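Local coordinates for hypothetical protein SMU.776 (Streptococcus mutans, PDB 2B78) that is a putative S-adenosylmethionine-dependent methyltransferase, perhaps acting on RNA, whose exact substrate is not established, at residues T95-F100 with I112-D117; G116-F121 with N145-Y150. All coordinates share one frame; numbering follows the deposited sequence.

How the contacts relate
Contacts 1 and 2 show how one mixed sheet is built strand by strand: contact 1 pairs the antiparallel hairpin strands 96-101 and 110-115, and contact 2 sets strand 148-153 parallel to strand 118-123. Their centres lie about 8 Å apart, and Gly116 and Asp117 of the turn between the two middle strands belong to both. A probable hydrogen bond from Leu120 N to Asp113 O, 2.7 Å, joins the two middle strands. On one face Ile112 CD1 packs on Phe121 CE1 at 3.6 Å, and Cys114 CB meets Phe146 CZ at 3.8 Å. Both contacts lie away from the residues that bind S-adenosyl-L-homocysteine, among them Asp242 and Asp271.

Contact 1. Residues T95-F100 with I112-D117; sequences TAYRLF and IDCYGD
Arg98 and Asp113 face each other across a beta hairpin, strand 96-98 running antiparallel to 112-115, and their side chains form a side-on, two-pronged salt bridge. Arg98 CG stands anti to the backbone N (chi1 175°), alongside Asp113 OD1, and Arg98 NE reaches that oxygen at 2.6 Å in an almost straight bond, while NH2 donates to the syn lone pair of OD2 at 3.0 Å. Guanidinium and carboxylate are nearly coplanar, 24° apart, which suits a pair of bonds, one to each oxygen. Asn101 OD1 takes a further bond from Arg98 NH1, which helps fix the rotation of the guanidinium.

The other face of the sheet carries Tyr97 and Cys114, a hydrogen-bonded pair. Cys114 SG lies over one face of the phenol ring, 3.6 Å from its centroid and displaced toward the CE2 and CD2 rim, a sulfur-aromatic contact. In both residues the first side-chain atom beyond CB, Tyr97 CG (chi1 58°) and Cys114 SG, stands between the backbone N and the carbonyl carbon. Phe88 meets the same ring. Leu99 CD1 approaches Cys114 CB at 3.8 Å, and Phe139 of helix 132-142 touches Leu99 as well.

At Leu99 and Phe100 the register slips by one residue in a classic beta bulge. Both backbone N-H groups converge on Ile112 O, from Leu99 N at 2.7 Å and from Phe100 N at 3.1 Å. Beyond the bulge Phe100 CB rests against Ile112 CG1, whereas the phenylalanine ring leads away to meet Phe78 edge-to-face. At the far end of the ladder Gly116 N donates to Thr95 O, and a water bridges that same oxygen to Gly116 O, 2.9 Å from each.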
loop_
_atom_site.group_PDB
_atom_site.type_symbol
_atom_site.label_atom_id
_atom_site.label_comp_id
_atom_site.label_asym_id
_atom_site.label_seq_id
_atom_site.Cartn_x
_atom_site.Cartn_y
_atom_site.Cartn_z
ATOM N N THR A 95 -14.151 -3.494 8.218
ATOM C CA THR A 95 -15.028 -3.569 7.062
ATOM C C THR A 95 -14.387 -3.066 5.778
ATOM O O THR A 95 -15.041 -2.979 4.740
ATOM C CB THR A 95 -16.342 -2.797 7.315
ATOM O OG1 THR A 95 -16.068 -1.397 7.481
ATOM C CG2 THR A 95 -17.020 -3.327 8.568
ATOM N N ALA A 96 -13.100 -2.749 5.843
ATOM C CA ALA A 96 -12.389 -2.295 4.658
ATOM C C ALA A 96 -11.079 -3.064 4.627
ATOM O O ALA A 96 -10.302 -2.995 5.572
ATOM C CB ALA A 96 -12.130 -0.780 4.718
ATOM N N TYR A 97 -10.852 -3.813 3.553
ATOM C CA TYR A 97 -9.632 -4.598 3.403
ATOM C C TYR A 97 -9.451 -4.951 1.936
ATOM O O TYR A 97 -10.348 -4.717 1.124
ATOM C CB TYR A 97 -9.699 -5.865 4.268
ATOM C CG TYR A 97 -10.873 -6.778 3.968
ATOM C CD1 TYR A 97 -10.736 -7.862 3.102
ATOM C CD2 TYR A 97 -12.128 -6.549 4.544
ATOM C CE1 TYR A 97 -11.817 -8.695 2.820
ATOM C CE2 TYR A 97 -13.217 -7.377 4.262
ATOM C CZ TYR A 97 -13.052 -8.444 3.401
ATOM O OH TYR A 97 -14.127 -9.257 3.109
ATOM N N ARG A 98 -8.301 -5.511 1.580
ATOM C CA ARG A 98 -8.057 -5.844 0.178
ATOM C C ARG A 98 -8.575 -7.221 -0.248
ATOM O O ARG A 98 -8.296 -8.226 0.404
ATOM C CB ARG A 98 -6.566 -5.726 -0.142
ATOM C CG ARG A 98 -6.201 -6.164 -1.560
ATOM C CD ARG A 98 -4.986 -5.419 -2.085
ATOM N NE ARG A 98 -5.278 -4.002 -2.280
ATOM C CZ ARG A 98 -4.440 -3.132 -2.833
ATOM N NH1 ARG A 98 -3.246 -3.524 -3.254
ATOM N NH2 ARG A 98 -4.802 -1.863 -2.960
ATOM N N LEU A 99 -9.311 -7.252 -1.360
ATOM C CA LEU A 99 -9.880 -8.495 -1.893
ATOM C C LEU A 99 -8.980 -9.204 -2.907
ATOM O O LEU A 99 -9.016 -10.435 -3.029
ATOM C CB LEU A 99 -11.237 -8.204 -2.552
ATOM C CG LEU A 99 -12.354 -7.621 -1.680
ATOM C CD1 LEU A 99 -13.609 -7.403 -2.534
ATOM C CD2 LEU A 99 -12.670 -8.566 -0.519
ATOM N N PHE A 100 -8.169 -8.435 -3.630
ATOM C CA PHE A 100 -7.295 -9.001 -4.659
ATOM C C PHE A 100 -6.044 -8.142 -4.756
ATOM O O PHE A 100 -6.136 -6.920 -4.853
ATOM C CB PHE A 100 -8.029 -9.002 -6.004
ATOM C CG PHE A 100 -7.485 -9.991 -6.999
ATOM C CD1 PHE A 100 -7.945 -11.304 -7.018
ATOM C CD2 PHE A 100 -6.503 -9.612 -7.913
ATOM C CE1 PHE A 100 -7.436 -12.226 -7.933
ATOM C CE2 PHE A 100 -5.988 -10.525 -8.825
ATOM C CZ PHE A 100 -6.456 -11.835 -8.835
ATOM N N ILE A 112 -8.145 -5.010 -5.954
ATOM C CA ILE A 112 -9.541 -4.715 -5.675
ATOM C C ILE A 112 -9.681 -4.608 -4.167
ATOM O O ILE A 112 -9.282 -5.511 -3.423
ATOM C CB ILE A 112 -10.481 -5.831 -6.160
ATOM C CG1 ILE A 112 -10.239 -6.121 -7.643
ATOM C CG2 ILE A 112 -11.938 -5.420 -5.902
ATOM C CD1 ILE A 112 -11.014 -7.311 -8.170
ATOM N N ASP A 113 -10.235 -3.496 -3.713
ATOM C CA ASP A 113 -10.423 -3.300 -2.287
ATOM C C ASP A 113 -11.904 -3.196 -1.977
ATOM O O ASP A 113 -12.706 -2.812 -2.828
ATOM C CB ASP A 113 -9.735 -2.010 -1.819
ATOM C CG ASP A 113 -8.231 -2.045 -2.004
ATOM O OD1 ASP A 113 -7.598 -3.003 -1.514
ATOM O OD2 ASP A 113 -7.679 -1.108 -2.626
ATOM N N CYS A 114 -12.277 -3.568 -0.763
ATOM C CA CYS A 114 -13.657 -3.422 -0.385
ATOM C C CYS A 114 -13.657 -2.378 0.719
ATOM O O CYS A 114 -12.812 -2.406 1.628
ATOM C CB CYS A 114 -14.249 -4.750 0.090
ATOM S SG CYS A 114 -13.795 -5.261 1.740
ATOM N N TYR A 115 -14.575 -1.428 0.599
ATOM C CA TYR A 115 -14.735 -0.354 1.562
ATOM C C TYR A 115 -16.188 -0.374 1.993
ATOM O O TYR A 115 -17.020 0.313 1.410
ATOM C CB TYR A 115 -14.412 0.993 0.912
ATOM C CG TYR A 115 -12.939 1.328 0.824
ATOM C CD1 TYR A 115 -12.312 2.069 1.832
ATOM C CD2 TYR A 115 -12.172 0.923 -0.270
ATOM C CE1 TYR A 115 -10.948 2.408 1.746
ATOM C CE2 TYR A 115 -10.813 1.250 -0.359
ATOM C CZ TYR A 115 -10.215 1.996 0.650
ATOM O OH TYR A 115 -8.890 2.361 0.536
ATOM N N GLY A 116 -16.500 -1.166 3.013
ATOM C CA GLY A 116 -17.878 -1.238 3.460
ATOM C C GLY A 116 -18.740 -1.942 2.429
ATOM O O GLY A 116 -18.488 -3.098 2.083
ATOM N N ASP A 117 -19.749 -1.240 1.923
ATOM C CA ASP A 117 -20.654 -1.815 0.929
ATOM C C ASP A 117 -20.230 -1.587 -0.519
ATOM O O ASP A 117 -20.916 -2.022 -1.443
ATOM C CB ASP A 117 -22.061 -1.257 1.124
ATOM C CG ASP A 117 -22.676 -1.674 2.444
ATOM O OD1 ASP A 117 -22.723 -2.894 2.722
ATOM O OD2 ASP A 117 -23.116 -0.783 3.198
HETATM O O HOH W 1 -17.055 -4.810 3.864
#

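Contact 2. Residues G116-F121 with N145-Y150; sequences GDFVLF and NFLGAY
Asp117 O receives the N-H of Leu147 at 2.8 Å, tying the turn before strand 118-121 to the chain leading into strand 148-150. The two strands run parallel, 26° apart, with hydrogen bonds stepping between them: Val119 N to Gly148 O, Tyr150 N to Val119 O, and Phe121 N to Tyr150 O at 2.8 Å. The intervening chain forms helices 126-130 and 132-142, a beta-alpha-beta crossover, and 132-142 covers one face.

On that face Val119 and Phe146 cross at about a right angle, although Val119 CG1 is modelled too close over the ring to be trusted in detail. Asp117 O and Gly116 O lie at the edge of the Phe146 ring. Phe139 of the helix touches both Val119 and Phe146.

On the opposite face, Phe118 CD1 lies 3.5 Å from Gly148 CA, and Leu147 CB sits over one face of the Phe118 ring. Leu120 CG is anti to the backbone N (chi1 -178°), and CD1 beyond it meets Tyr150 CB at 3.6 Å; the hydroxyl of Tyr150 bonds to Glu169 and Ala170. Four backbone hydrogen bonds join the segments, while mostly hydrocarbon and aromatic side chains meet, so cohesion beyond the backbone rests on apolar contact.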
loop_
_atom_site.group_PDB
_atom_site.type_symbol
_atom_site.label_atom_id
_atom_site.label_comp_id
_atom_site.label_asym_id
_atom_site.label_seq_id
_atom_site.Cartn_x
_atom_site.Cartn_y
_atom_site.Cartn_z
ATOM N N GLY A 116 -16.500 -1.166 3.013
ATOM C CA GLY A 116 -17.878 -1.238 3.460
ATOM C C GLY A 116 -18.740 -1.942 2.429
ATOM O O GLY A 116 -18.488 -3.098 2.083
ATOM N N ASP A 117 -19.749 -1.240 1.923
ATOM C CA ASP A 117 -20.654 -1.815 0.929
ATOM C C ASP A 117 -20.230 -1.587 -0.519
ATOM O O ASP A 117 -20.916 -2.022 -1.443
ATOM C CB ASP A 117 -22.061 -1.257 1.124
ATOM C CG ASP A 117 -22.676 -1.674 2.444
ATOM O OD1 ASP A 117 -22.723 -2.894 2.722
ATOM O OD2 ASP A 117 -23.116 -0.783 3.198
ATOM N N PHE A 118 -19.100 -0.919 -0.715
ATOM C CA PHE A 118 -18.607 -0.622 -2.053
ATOM C C PHE A 118 -17.225 -1.211 -2.316
ATOM O O PHE A 118 -16.455 -1.464 -1.386
ATOM C CB PHE A 118 -18.567 0.898 -2.247
ATOM C CG PHE A 118 -19.919 1.549 -2.165
ATOM C CD1 PHE A 118 -20.714 1.681 -3.300
ATOM C CD2 PHE A 118 -20.415 1.997 -0.941
ATOM C CE1 PHE A 118 -21.987 2.248 -3.214
ATOM C CE2 PHE A 118 -21.685 2.563 -0.849
ATOM C CZ PHE A 118 -22.469 2.687 -1.989
ATOM N N VAL A 119 -16.917 -1.441 -3.587
ATOM C CA VAL A 119 -15.619 -1.983 -3.955
ATOM C C VAL A 119 -14.857 -0.983 -4.800
ATOM O O VAL A 119 -15.453 -0.100 -5.433
ATOM C CB VAL A 119 -15.747 -3.312 -4.728
ATOM C CG1 VAL A 119 -16.322 -4.362 -3.817
ATOM C CG2 VAL A 119 -16.627 -3.139 -5.958
ATOM N N LEU A 120 -13.535 -1.118 -4.797
ATOM C CA LEU A 120 -12.673 -0.229 -5.558
ATOM C C LEU A 120 -11.659 -1.023 -6.379
ATOM O O LEU A 120 -10.792 -1.699 -5.829
ATOM C CB LEU A 120 -11.940 0.732 -4.616
ATOM C CG LEU A 120 -11.025 1.748 -5.312
ATOM C CD1 LEU A 120 -11.871 2.724 -6.133
ATOM C CD2 LEU A 120 -10.200 2.497 -4.274
ATOM N N PHE A 121 -11.796 -0.932 -7.700
ATOM C CA PHE A 121 -10.915 -1.598 -8.649
ATOM C C PHE A 121 -9.791 -0.636 -8.995
ATOM O O PHE A 121 -10.023 0.572 -9.127
ATOM C CB PHE A 121 -11.663 -1.905 -9.950
ATOM C CG PHE A 121 -12.603 -3.070 -9.871
ATOM C CD1 PHE A 121 -12.234 -4.308 -10.378
ATOM C CD2 PHE A 121 -13.869 -2.927 -9.310
ATOM C CE1 PHE A 121 -13.113 -5.387 -10.327
ATOM C CE2 PHE A 121 -14.752 -4.005 -9.258
ATOM C CZ PHE A 121 -14.373 -5.232 -9.766
ATOM N N ASN A 145 -23.065 -9.255 -3.920
ATOM C CA ASN A 145 -23.716 -8.419 -2.919
ATOM C C ASN A 145 -23.212 -7.004 -2.615
ATOM O O ASN A 145 -23.710 -6.360 -1.686
ATOM C CB ASN A 145 -23.830 -9.218 -1.616
ATOM C CG ASN A 145 -24.520 -10.564 -1.818
ATOM O OD1 ASN A 145 -25.432 -10.688 -2.635
ATOM N ND2 ASN A 145 -24.094 -11.574 -1.065
ATOM N N PHE A 146 -22.231 -6.510 -3.360
ATOM C CA PHE A 146 -21.765 -5.151 -3.108
ATOM C C PHE A 146 -22.783 -4.191 -3.722
ATOM O O PHE A 146 -23.404 -4.508 -4.733
ATOM C CB PHE A 146 -20.376 -4.937 -3.710
ATOM C CG PHE A 146 -19.269 -5.500 -2.863
ATOM C CD1 PHE A 146 -18.980 -4.944 -1.619
ATOM C CD2 PHE A 146 -18.533 -6.591 -3.292
ATOM C CE1 PHE A 146 -17.975 -5.471 -0.818
ATOM C CE2 PHE A 146 -17.524 -7.125 -2.496
ATOM C CZ PHE A 146 -17.247 -6.564 -1.260
ATOM N N LEU A 147 -22.956 -3.026 -3.108
ATOM C CA LEU A 147 -23.923 -2.044 -3.597
ATOM C C LEU A 147 -23.447 -1.263 -4.816
ATOM O O LEU A 147 -24.257 -0.829 -5.647
ATOM C CB LEU A 147 -24.270 -1.057 -2.482
ATOM C CG LEU A 147 -24.763 -1.633 -1.155
ATOM C CD1 LEU A 147 -25.074 -0.481 -0.220
ATOM C CD2 LEU A 147 -25.997 -2.501 -1.372
ATOM N N GLY A 148 -22.138 -1.071 -4.921
ATOM C CA GLY A 148 -21.591 -0.326 -6.037
ATOM C C GLY A 148 -20.092 -0.478 -6.140
ATOM O O GLY A 148 -19.466 -1.088 -5.268
ATOM N N ALA A 149 -19.512 0.079 -7.202
ATOM C CA ALA A 149 -18.076 -0.007 -7.427
ATOM C C ALA A 149 -17.501 1.222 -8.114
ATOM O O ALA A 149 -18.181 1.902 -8.896
ATOM C CB ALA A 149 -17.752 -1.249 -8.259
ATOM N N TYR A 150 -16.231 1.480 -7.815
ATOM C CA TYR A 150 -15.476 2.587 -8.376
ATOM C C TYR A 150 -14.165 2.025 -8.893
ATOM O O TYR A 150 -13.794 0.898 -8.559
ATOM C CB TYR A 150 -15.197 3.633 -7.304
ATOM C CG TYR A 150 -16.421 4.412 -6.932
ATOM C CD1 TYR A 150 -16.704 5.638 -7.546
ATOM C CD2 TYR A 150 -17.329 3.907 -6.007
ATOM C CE1 TYR A 150 -17.871 6.338 -7.241
ATOM C CE2 TYR A 150 -18.495 4.596 -5.698
ATOM C CZ TYR A 150 -18.759 5.808 -6.318
ATOM O OH TYR A 150 -19.922 6.483 -6.019
#